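Local atomic coordinates of uncharacterized protein (Bacteroides caccae, PDB entry 4R4K), a protein that is of unknown function but adopts a cystatin-like fold and belongs, as a divergent member, to a family of the NTF2 clan. Residues D17-S22 with E56-L61; F25-I30 with E144-F149; G124-D129 with G133-T138. All coordinates share one frame; numbering follows the deposited sequence.

Contact 1 (D17-S22 with E56-L61); sequences DKFTSS and EKWPLL
The F19 ring meets W58 and L61 at its rim: W58 CZ2 and L61 CD1 both lie near its plane, beside the edge and not above a face. The indole of W58 is bordered differently. P59 CD sits over one face, 3.7 Å above the plane and shifted toward the rim, L60 CD2 lies in plane at the edge, and F19 CZ approaches obliquely, 4.5 Å from W58 CZ2. With CG anti to the backbone N (chi1 -176°), F19 reaches off the helix and brings CE2 to 4.4 Å from L61 CD1. The next residue, T20, lies against the backbone of 56-61, where its CA is 3.7 Å from L61 O and its CG2 flanks the same oxygen. The T20 hydroxyl is engaged within its own helix, by L16 O. Q26 of the next helix accepts hydrogen bonds at OE1 from both W58 NE1 and L61 N, so these two N-H groups of the loop are satisfied. F19 and W58 both touch V118 of strand 116-123, which sets this buried, largely apolar joint of helix and loop against the antiparallel sheet of the cystatin-like fold.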
loop_
_atom_site.group_PDB
_atom_site.type_symbol
_atom_site.label_atom_id
_atom_site.label_comp_id
_atom_site.label_asym_id
_atom_site.label_seq_id
_atom_site.Cartn_x
_atom_site.Cartn_y
_atom_site.Cartn_z
ATOM N N ASP A 17 -8.032 -10.192 5.771
ATOM C CA ASP A 17 -8.096 -10.194 7.232
ATOM C C ASP A 17 -6.817 -10.764 7.860
ATOM O O ASP A 17 -6.298 -10.213 8.830
ATOM C CB ASP A 17 -9.352 -10.925 7.719
ATOM C CG ASP A 17 -10.619 -10.090 7.532
ATOM O OD1 ASP A 17 -10.506 -8.870 7.276
ATOM O OD2 ASP A 17 -11.730 -10.647 7.655
ATOM N N LYS A 18 -6.291 -11.849 7.310
ATOM C CA LYS A 18 -5.033 -12.357 7.826
ATOM C C LYS A 18 -3.847 -11.411 7.542
ATOM O O LYS A 18 -2.972 -11.206 8.381
ATOM C CB LYS A 18 -4.773 -13.773 7.322
ATOM C CG LYS A 18 -3.679 -14.445 8.140
ATOM C CD LYS A 18 -3.398 -15.853 7.664
ATOM C CE LYS A 18 -2.391 -16.521 8.574
ATOM N NZ LYS A 18 -2.038 -17.891 8.119
ATOM N N PHE A 19 -3.819 -10.868 6.332
ATOM C CA PHE A 19 -2.773 -9.949 5.875
ATOM C C PHE A 19 -2.661 -8.758 6.823
ATOM O O PHE A 19 -1.546 -8.367 7.222
ATOM C CB PHE A 19 -3.159 -9.499 4.468
ATOM C CG PHE A 19 -2.158 -8.611 3.766
ATOM C CD1 PHE A 19 -1.128 -9.150 2.985
ATOM C CD2 PHE A 19 -2.282 -7.221 3.810
ATOM C CE1 PHE A 19 -0.225 -8.324 2.308
ATOM C CE2 PHE A 19 -1.407 -6.408 3.111
ATOM C CZ PHE A 19 -0.374 -6.959 2.373
ATOM N N THR A 20 -3.804 -8.195 7.198
ATOM C CA THR A 20 -3.795 -6.964 8.005
ATOM C C THR A 20 -3.633 -7.267 9.500
ATOM O O THR A 20 -3.411 -6.352 10.277
ATOM C CB THR A 20 -5.071 -6.118 7.805
ATOM O OG1 THR A 20 -6.234 -6.913 8.057
ATOM C CG2 THR A 20 -5.110 -5.582 6.410
ATOM N N SER A 21 -3.746 -8.532 9.888
ATOM C CA SER A 21 -3.709 -8.903 11.314
ATOM C C SER A 21 -2.332 -9.369 11.804
ATOM O O SER A 21 -2.133 -9.512 13.006
ATOM C CB SER A 21 -4.764 -9.975 11.597
ATOM O OG SER A 21 -4.287 -11.234 11.151
ATOM N N SER A 22 -1.387 -9.605 10.896
ATOM C CA SER A 22 -0.069 -10.138 11.273
ATOM C C SER A 22 1.031 -9.597 10.373
ATOM O O SER A 22 1.025 -9.846 9.163
ATOM C CB SER A 22 -0.046 -11.669 11.169
ATOM O OG SER A 22 1.273 -12.184 11.324
ATOM N N GLU A 56 12.405 -3.294 3.000
ATOM C CA GLU A 56 12.752 -2.359 4.070
ATOM C C GLU A 56 11.945 -1.042 3.975
ATOM O O GLU A 56 11.844 -0.322 4.948
ATOM C CB GLU A 56 14.273 -2.120 4.150
ATOM C CG GLU A 56 14.785 -0.950 3.341
ATOM C CD GLU A 56 14.877 -1.242 1.858
ATOM O OE1 GLU A 56 14.399 -2.311 1.424
ATOM O OE2 GLU A 56 15.427 -0.383 1.123
ATOM N N LYS A 57 11.407 -0.718 2.807
ATOM C CA LYS A 57 10.620 0.496 2.608
ATOM C C LYS A 57 9.122 0.318 2.836
ATOM O O LYS A 57 8.391 1.294 2.894
ATOM C CB LYS A 57 10.851 1.035 1.190
ATOM C CG LYS A 57 12.304 1.427 0.920
ATOM C CD LYS A 57 12.465 2.115 -0.425
ATOM C CE LYS A 57 13.925 2.393 -0.744
ATOM N NZ LYS A 57 14.658 1.162 -1.155
ATOM N N TRP A 58 8.664 -0.925 2.945
ATOM C CA TRP A 58 7.232 -1.217 3.020
ATOM C C TRP A 58 6.544 -0.723 4.294
ATOM O O TRP A 58 6.911 -1.140 5.377
ATOM C CB TRP A 58 6.994 -2.731 2.919
ATOM C CG TRP A 58 5.553 -3.112 3.004
ATOM C CD1 TRP A 58 4.913 -3.714 4.060
ATOM C CD2 TRP A 58 4.560 -2.883 1.998
ATOM N NE1 TRP A 58 3.571 -3.872 3.769
ATOM C CE2 TRP A 58 3.327 -3.366 2.514
ATOM C CE3 TRP A 58 4.588 -2.291 0.727
ATOM C CZ2 TRP A 58 2.148 -3.295 1.789
ATOM C CZ3 TRP A 58 3.412 -2.234 0.009
ATOM C CH2 TRP A 58 2.213 -2.734 0.540
ATOM N N PRO A 59 5.525 0.146 4.154
ATOM C CA PRO A 59 4.668 0.456 5.309
ATOM C C PRO A 59 3.586 -0.600 5.506
ATOM O O PRO A 59 2.744 -0.783 4.628
ATOM C CB PRO A 59 4.020 1.807 4.929
ATOM C CG PRO A 59 4.694 2.234 3.647
ATOM C CD PRO A 59 5.162 0.972 3.004
ATOM N N LEU A 60 3.563 -1.221 6.680
ATOM C CA LEU A 60 2.568 -2.218 6.990
ATOM C C LEU A 60 1.160 -1.623 6.994
ATOM O O LEU A 60 0.935 -0.558 7.580
ATOM C CB LEU A 60 2.908 -2.893 8.322
ATOM C CG LEU A 60 4.183 -3.757 8.304
ATOM C CD1 LEU A 60 4.693 -4.001 9.714
ATOM C CD2 LEU A 60 3.956 -5.086 7.605
ATOM N N LEU A 61 0.244 -2.346 6.350
ATOM C CA LEU A 61 -1.149 -1.925 6.168
ATOM C C LEU A 61 -2.071 -2.622 7.160
ATOM O O LEU A 61 -2.016 -3.838 7.311
ATOM C CB LEU A 61 -1.611 -2.272 4.765
ATOM C CG LEU A 61 -0.869 -1.499 3.684
ATOM C CD1 LEU A 61 -1.279 -2.033 2.331
ATOM C CD2 LEU A 61 -1.101 0.005 3.780
#

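Contact 2 (F25-I30 with E144-F149). With PEU (2,5,8,11,14,17,20,23,26,29,32,35,38,41,44,47,50,53,56,59,62,65,68,71,74,77,80-heptacosaoxadooctacontan-82-ol), chain J; ACT (acetate ion), chain E.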
loop_
_atom_site.group_PDB
_atom_site.type_symbol
_atom_site.label_atom_id
_atom_site.label_comp_id
_atom_site.label_asym_id
_atom_site.label_seq_id
_atom_site.Cartn_x
_atom_site.Cartn_y
_atom_site.Cartn_z
ATOM N N PHE A 25 3.059 -12.424 8.575
ATOM C CA PHE A 25 2.326 -12.957 7.424
ATOM C C PHE A 25 2.296 -11.951 6.275
ATOM O O PHE A 25 2.503 -12.303 5.100
ATOM C CB PHE A 25 0.903 -13.345 7.816
ATOM C CG PHE A 25 0.089 -13.886 6.683
ATOM C CD1 PHE A 25 0.282 -15.168 6.225
ATOM C CD2 PHE A 25 -0.869 -13.089 6.041
ATOM C CE1 PHE A 25 -0.484 -15.662 5.186
ATOM C CE2 PHE A 25 -1.636 -13.575 4.991
ATOM C CZ PHE A 25 -1.434 -14.868 4.563
ATOM N N GLN A 26 2.002 -10.692 6.603
ATOM C CA GLN A 26 1.946 -9.647 5.587
ATOM C C GLN A 26 3.210 -9.606 4.709
ATOM O O GLN A 26 3.132 -9.576 3.474
ATOM C CB GLN A 26 1.671 -8.275 6.235
ATOM C CG GLN A 26 1.561 -7.166 5.212
ATOM C CD GLN A 26 0.889 -5.869 5.680
ATOM O OE1 GLN A 26 1.266 -4.798 5.218
ATOM N NE2 GLN A 26 -0.091 -5.958 6.589
ATOM N N TYR A 27 4.377 -9.610 5.358
ATOM C CA TYR A 27 5.625 -9.580 4.607
ATOM C C TYR A 27 5.784 -10.772 3.654
ATOM O O TYR A 27 6.317 -10.633 2.538
ATOM C CB TYR A 27 6.833 -9.533 5.531
ATOM C CG TYR A 27 7.129 -8.188 6.120
ATOM C CD1 TYR A 27 7.401 -7.098 5.302
ATOM C CD2 TYR A 27 7.157 -8.018 7.492
ATOM C CE1 TYR A 27 7.711 -5.860 5.857
ATOM C CE2 TYR A 27 7.446 -6.801 8.054
ATOM C CZ TYR A 27 7.727 -5.734 7.225
ATOM O OH TYR A 27 7.989 -4.539 7.789
ATOM N N THR A 28 5.261 -11.921 4.035
ATOM C CA THR A 28 5.351 -13.119 3.160
ATOM C C THR A 28 4.473 -13.019 1.925
ATOM O O THR A 28 4.670 -13.778 0.968
ATOM C CB THR A 28 4.988 -14.453 3.886
ATOM O OG1 THR A 28 3.585 -14.564 4.163
ATOM C CG2 THR A 28 5.817 -14.664 5.153
ATOM N N ARG A 29 3.489 -12.109 1.939
ATOM C CA ARG A 29 2.538 -11.971 0.837
ATOM C C ARG A 29 2.694 -10.706 0.016
ATOM O O ARG A 29 1.747 -10.222 -0.597
ATOM C CB ARG A 29 1.121 -12.111 1.356
ATOM C CG ARG A 29 0.802 -13.471 1.913
ATOM C CD ARG A 29 1.098 -14.608 0.935
ATOM N NE ARG A 29 0.505 -15.841 1.421
ATOM C CZ ARG A 29 -0.775 -16.179 1.283
ATOM N NH1 ARG A 29 -1.640 -15.419 0.616
ATOM N NH2 ARG A 29 -1.196 -17.301 1.826
ATOM N N ILE A 30 3.912 -10.193 -0.024
ATOM C CA ILE A 30 4.234 -9.076 -0.878
ATOM C C ILE A 30 5.384 -9.502 -1.776
ATOM O O ILE A 30 6.378 -10.041 -1.285
ATOM C CB ILE A 30 4.634 -7.837 -0.069
ATOM C CG1 ILE A 30 3.503 -7.466 0.909
ATOM C CG2 ILE A 30 4.921 -6.701 -1.042
ATOM C CD1 ILE A 30 3.898 -6.494 1.999
ATOM N N GLU A 144 9.530 2.973 12.223
ATOM C CA GLU A 144 8.966 3.276 13.539
ATOM C C GLU A 144 7.450 3.021 13.573
ATOM O O GLU A 144 6.923 2.440 14.524
ATOM C CB GLU A 144 9.323 4.708 13.932
ATOM C CG GLU A 144 10.815 4.848 14.225
ATOM C CD GLU A 144 11.351 6.267 14.097
ATOM O OE1 GLU A 144 10.567 7.224 13.915
ATOM O OE2 GLU A 144 12.584 6.428 14.222
ATOM N N GLU A 145 6.744 3.410 12.523
ATOM C CA GLU A 145 5.319 3.036 12.399
ATOM C C GLU A 145 5.122 1.523 12.391
ATOM O O GLU A 145 4.173 0.996 12.970
ATOM C CB GLU A 145 4.706 3.656 11.133
ATOM C CG GLU A 145 4.733 5.178 11.107
ATOM C CD GLU A 145 3.701 5.837 12.001
ATOM O OE1 GLU A 145 2.706 5.180 12.397
ATOM O OE2 GLU A 145 3.891 7.037 12.314
ATOM N N ASN A 146 6.020 0.824 11.713
ATOM C CA ASN A 146 5.955 -0.613 11.635
ATOM C C ASN A 146 6.229 -1.268 12.984
ATOM O O ASN A 146 5.611 -2.251 13.319
ATOM C CB ASN A 146 6.910 -1.118 10.570
ATOM C CG ASN A 146 6.432 -0.842 9.156
ATOM O OD1 ASN A 146 5.268 -0.513 8.905
ATOM N ND2 ASN A 146 7.343 -1.001 8.188
ATOM N N ALA A 147 7.113 -0.679 13.792
ATOM C CA ALA A 147 7.311 -1.135 15.174
ATOM C C ALA A 147 6.026 -1.011 16.008
ATOM O O ALA A 147 5.680 -1.924 16.769
ATOM C CB ALA A 147 8.473 -0.379 15.818
ATOM N N ALA A 148 5.316 0.097 15.858
ATOM C CA ALA A 148 4.021 0.261 16.494
ATOM C C ALA A 148 3.020 -0.810 16.014
ATOM O O ALA A 148 2.333 -1.450 16.790
ATOM C CB ALA A 148 3.470 1.649 16.258
ATOM N N PHE A 149 2.947 -1.007 14.708
ATOM C CA PHE A 149 2.063 -2.033 14.128
ATOM C C PHE A 149 2.329 -3.394 14.742
ATOM O O PHE A 149 1.410 -4.151 15.066
ATOM C CB PHE A 149 2.307 -2.082 12.614
ATOM C CG PHE A 149 1.379 -3.011 11.841
ATOM C CD1 PHE A 149 1.634 -4.355 11.760
ATOM C CD2 PHE A 149 0.346 -2.478 11.073
ATOM C CE1 PHE A 149 0.820 -5.202 10.997
ATOM C CE2 PHE A 149 -0.456 -3.307 10.324
ATOM C CZ PHE A 149 -0.225 -4.665 10.284
HETATM O OCV PEU J . -1.282 4.343 18.264
HETATM C CCW PEU J . -0.603 3.838 17.126
HETATM C CCX PEU J . -1.282 2.585 16.605
HETATM O OCY PEU J . -0.896 2.445 15.237
HETATM C CCZ PEU J . 0.039 1.399 14.959
HETATM C CDA PEU J . -0.528 0.609 13.794
HETATM O ODB PEU J . -1.586 -0.209 14.275
HETATM C CDC PEU J . -2.587 -0.562 13.315
HETATM C CDD PEU J . -3.982 -0.579 13.947
HETATM O ODE PEU J . -4.603 -1.865 13.784
HETATM C C ACT E . 1.349 -19.528 4.312
HETATM O O ACT E . 0.357 -19.180 3.656
HETATM O OXT ACT E . 2.051 -20.489 3.940
HETATM C CH3 ACT E . 1.704 -18.787 5.567
#
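In this cystatin-like fold, Q26 and Y27 of the short helix 23-28 reach across to N146 and F149 of the long C-terminal helix 135-152. The backbones stay well apart, Q26 CA being 11.4 Å from F149 CA, so side-chain ends alone bridge the gap and bury only 98 Å² in all. Q26 is extended, its CG anti to the backbone N (chi1 -178°), and this carries NE2 to 3.9 Å from F149 CZ. The amide and ring planes stand 81° apart, and NE2 comes to the ring obliquely. NE2 donates to F19 O while OE1 is held by the loop 56-61, and together these bonds fix the turn of the amide. Beside this pair, Y27 OH lies 3.6 Å from N146 ND2, a close approach that is not a hydrogen bond, with ring and amide planes nearly perpendicular. The buried N146 amide is instead fastened to the intervening loop, ND2 giving to W58 O and OD1 accepting from L60 N, so that loop, bonded to both amides, forms the polar link between the helices. Around A148 and F149 the helix also meets a polyethylene glycol chain: A148 CB is 3.7 Å from its CCZ, and F149 CA the same distance from its CDA. Away from helix 135-152, F25 CZ sits 3.6 Å above the centre of the R29 guanidinium plane. The guanidinium also pairs with E10, and at its edge R29 NH2 donates to the O of an acetate ion, probably from the crystallisation liquor, over 3.0 Å in a nearly straight bond of 166°.

Contact 3 (G124-D129 with G133-T138). With PEU (2,5,8,11,14,17,20,23,26,29,32,35,38,41,44,47,50,53,56,59,62,65,68,71,74,77,80-heptacosaoxadooctacontan-82-ol), chain H.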
loop_
_atom_site.group_PDB
_atom_site.type_symbol
_atom_site.label_atom_id
_atom_site.label_comp_id
_atom_site.label_asym_id
_atom_site.label_seq_id
_atom_site.Cartn_x
_atom_site.Cartn_y
_atom_site.Cartn_z
ATOM N N GLY A 124 1.608 7.554 -0.539
ATOM C CA GLY A 124 1.982 8.941 -0.290
ATOM C C GLY A 124 3.158 9.106 0.668
ATOM O O GLY A 124 3.694 10.182 0.768
ATOM N N TRP A 125 3.523 8.067 1.427
ATOM C CA TRP A 125 4.763 8.126 2.236
ATOM C C TRP A 125 5.967 8.488 1.358
ATOM O O TRP A 125 6.878 9.168 1.811
ATOM C CB TRP A 125 5.043 6.788 2.913
ATOM C CG TRP A 125 4.393 6.552 4.222
ATOM C CD1 TRP A 125 3.361 5.702 4.477
ATOM C CD2 TRP A 125 4.784 7.108 5.494
ATOM N NE1 TRP A 125 3.075 5.723 5.815
ATOM C CE2 TRP A 125 3.933 6.575 6.456
ATOM C CE3 TRP A 125 5.771 8.010 5.901
ATOM C CZ2 TRP A 125 4.033 6.915 7.815
ATOM C CZ3 TRP A 125 5.861 8.366 7.250
ATOM C CH2 TRP A 125 5.000 7.814 8.180
ATOM N N TYR A 126 5.956 7.980 0.128
ATOM C CA TYR A 126 6.980 8.228 -0.843
ATOM C C TYR A 126 6.437 8.962 -2.074
ATOM O O TYR A 126 6.755 8.637 -3.219
ATOM C CB TYR A 126 7.636 6.925 -1.251
ATOM C CG TYR A 126 8.106 6.074 -0.087
ATOM C CD1 TYR A 126 9.043 6.544 0.798
ATOM C CD2 TYR A 126 7.597 4.807 0.120
ATOM C CE1 TYR A 126 9.461 5.764 1.854
ATOM C CE2 TYR A 126 8.001 4.013 1.178
ATOM C CZ TYR A 126 8.926 4.494 2.046
ATOM O OH TYR A 126 9.355 3.711 3.076
ATOM N N GLY A 127 5.654 10.003 -1.827
ATOM C CA GLY A 127 5.059 10.799 -2.893
ATOM C C GLY A 127 6.071 11.517 -3.752
ATOM O O GLY A 127 7.254 11.702 -3.394
ATOM N N TYR A 128 5.602 11.963 -4.907
ATOM C CA TYR A 128 6.473 12.670 -5.813
ATOM C C TYR A 128 6.861 13.998 -5.160
ATOM O O TYR A 128 7.857 14.560 -5.527
ATOM C CB TYR A 128 5.812 12.937 -7.151
ATOM C CG TYR A 128 6.807 13.398 -8.187
ATOM C CD1 TYR A 128 7.606 12.474 -8.862
ATOM C CD2 TYR A 128 6.972 14.739 -8.473
ATOM C CE1 TYR A 128 8.522 12.873 -9.811
ATOM C CE2 TYR A 128 7.888 15.150 -9.417
ATOM C CZ TYR A 128 8.657 14.213 -10.082
ATOM O OH TYR A 128 9.572 14.623 -11.018
ATOM N N ASP A 129 6.076 14.483 -4.174
ATOM C CA ASP A 129 6.420 15.737 -3.459
ATOM C C ASP A 129 7.480 15.590 -2.374
ATOM O O ASP A 129 7.815 16.565 -1.699
ATOM C CB ASP A 129 5.241 16.402 -2.746
ATOM C CG ASP A 129 4.217 16.985 -3.685
ATOM O OD1 ASP A 129 4.547 17.221 -4.871
ATOM O OD2 ASP A 129 3.087 17.238 -3.202
ATOM N N GLY A 133 16.302 14.259 -0.455
ATOM C CA GLY A 133 17.098 14.363 0.765
ATOM C C GLY A 133 16.386 13.893 2.030
ATOM O O GLY A 133 17.029 13.676 3.045
ATOM N N GLU A 134 15.066 13.753 1.960
ATOM C CA GLU A 134 14.258 13.277 3.077
ATOM C C GLU A 134 13.891 11.794 2.964
ATOM O O GLU A 134 13.254 11.256 3.868
ATOM C CB GLU A 134 12.993 14.136 3.220
ATOM C CG GLU A 134 13.274 15.587 3.629
ATOM C CD GLU A 134 12.015 16.418 3.859
ATOM O OE1 GLU A 134 10.897 15.879 3.689
ATOM O OE2 GLU A 134 12.149 17.611 4.232
ATOM N N LEU A 135 14.298 11.131 1.883
ATOM C CA LEU A 135 13.950 9.711 1.684
ATOM C C LEU A 135 14.467 8.811 2.818
ATOM O O LEU A 135 13.706 8.053 3.416
ATOM C CB LEU A 135 14.440 9.188 0.337
ATOM C CG LEU A 135 14.108 7.697 0.082
ATOM C CD1 LEU A 135 12.607 7.433 0.176
ATOM C CD2 LEU A 135 14.625 7.259 -1.276
ATOM N N LYS A 136 15.734 8.947 3.181
ATOM C CA LYS A 136 16.285 8.099 4.263
ATOM C C LYS A 136 15.528 8.225 5.584
ATOM O O LYS A 136 15.187 7.214 6.242
ATOM C CB LYS A 136 17.767 8.396 4.475
ATOM C CG LYS A 136 18.475 7.431 5.422
ATOM C CD LYS A 136 20.007 7.486 5.308
ATOM C CE LYS A 136 20.576 6.165 4.784
ATOM N NZ LYS A 136 22.055 6.044 4.947
ATOM N N GLN A 137 15.245 9.453 5.991
ATOM C CA GLN A 137 14.519 9.664 7.236
ATOM C C GLN A 137 13.055 9.208 7.135
ATOM O O GLN A 137 12.470 8.784 8.114
ATOM C CB GLN A 137 14.615 11.116 7.692
ATOM C CG GLN A 137 14.087 11.378 9.115
ATOM C CD GLN A 137 14.506 10.338 10.176
ATOM O OE1 GLN A 137 15.650 9.867 10.212
ATOM N NE2 GLN A 137 13.560 9.975 11.049
ATOM N N THR A 138 12.453 9.332 5.959
ATOM C CA THR A 138 11.098 8.829 5.744
ATOM C C THR A 138 11.044 7.319 5.926
ATOM O O THR A 138 10.141 6.788 6.574
ATOM C CB THR A 138 10.592 9.221 4.360
ATOM O OG1 THR A 138 10.576 10.640 4.303
ATOM C CG2 THR A 138 9.174 8.701 4.084
HETATM O OCP PEU H . 2.334 11.604 5.945
HETATM C CCQ PEU H . 2.938 10.320 5.821
HETATM C CCR PEU H . 2.203 9.503 4.765
HETATM O OCS PEU H . 0.820 9.391 5.107
HETATM C CCT PEU H . -0.072 9.830 4.068
HETATM C CCU PEU H . -0.142 8.810 2.935
HETATM O OCV PEU H . -0.466 7.539 3.494
HETATM C CCW PEU H . -0.873 6.569 2.537
HETATM C CCX PEU H . -0.644 5.189 3.132
HETATM O OCY PEU H . -1.336 5.022 4.375
HETATM C CCZ PEU H . -1.207 3.712 4.958
HETATM C CDA PEU H . 0.190 3.447 5.526
HETATM O ODB PEU H . 0.127 2.950 6.863
HETATM C CDC PEU H . 0.988 3.618 7.792
HETATM C CDD PEU H . 0.397 4.991 8.120
HETATM O ODE PEU H . 0.928 5.496 9.349
#
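W125 and Y126, in the loop leaving strand 116-123, pack against L135 and T138 in the first turn of the long C-terminal helix, closing the strand-to-helix connection of this cystatin-like fold. The tight part centres on the T138 methyl. CG2 is placed anti to the backbone N, while OG1 lies beside that N (chi1 -61°), and the methyl nestles 3.3 Å from W125 O. It also reaches Y126 CE1 at 3.7 Å and comes to the edge of the W125 ring, near its plane. L135 CD1 approaches the Y126 ring obliquely, 3.7 Å from Y126 CD1, the two side chains crossing at about a right angle. W125 CB lies over the centre of one Y126 face. The loose side is where the segments splay apart: Y128 and D129 on the loop, and G133 and E134 on the other segment, are exposed in the isolated molecule. The buried W125 has a polyethylene glycol molecule over one ring face, with CCR 3.6 Å above the indole plane and offset toward the rim. With an alanine in place of W125 the indole is gone, which is likely to leave the glycol chain without that flat support and the T138 methyl without one of its two aromatic neighbours. T138 OG1 turns back into its own helix, donating to E134 O at 2.8 Å from 44° above the carbonyl plane, and the same oxygen accepts from T138 N.

Contacts 1 and 2 form one neighbourhood, their centres about 4 Å apart, with loop 56-61 wedged between helices 12-21 and 23-28 and the C-terminal helix. Contact 3 lies about 19 Å from the centres of both, yet the same loop reaches it: K57 O meets Y126 OH at 2.6 Å, a probable hydrogen bond, and P59 CG packs 3.8 Å from W125 CD1. Helix 135-152 serves contacts 2 and 3, and E145 CG lies 3.8 Å from W125 CZ2. L60, L61, W125 and E145 line one polyethylene glycol pocket, so segments of all three contacts contribute to its wall; A148 and F149 of contact 2 border a second glycol site.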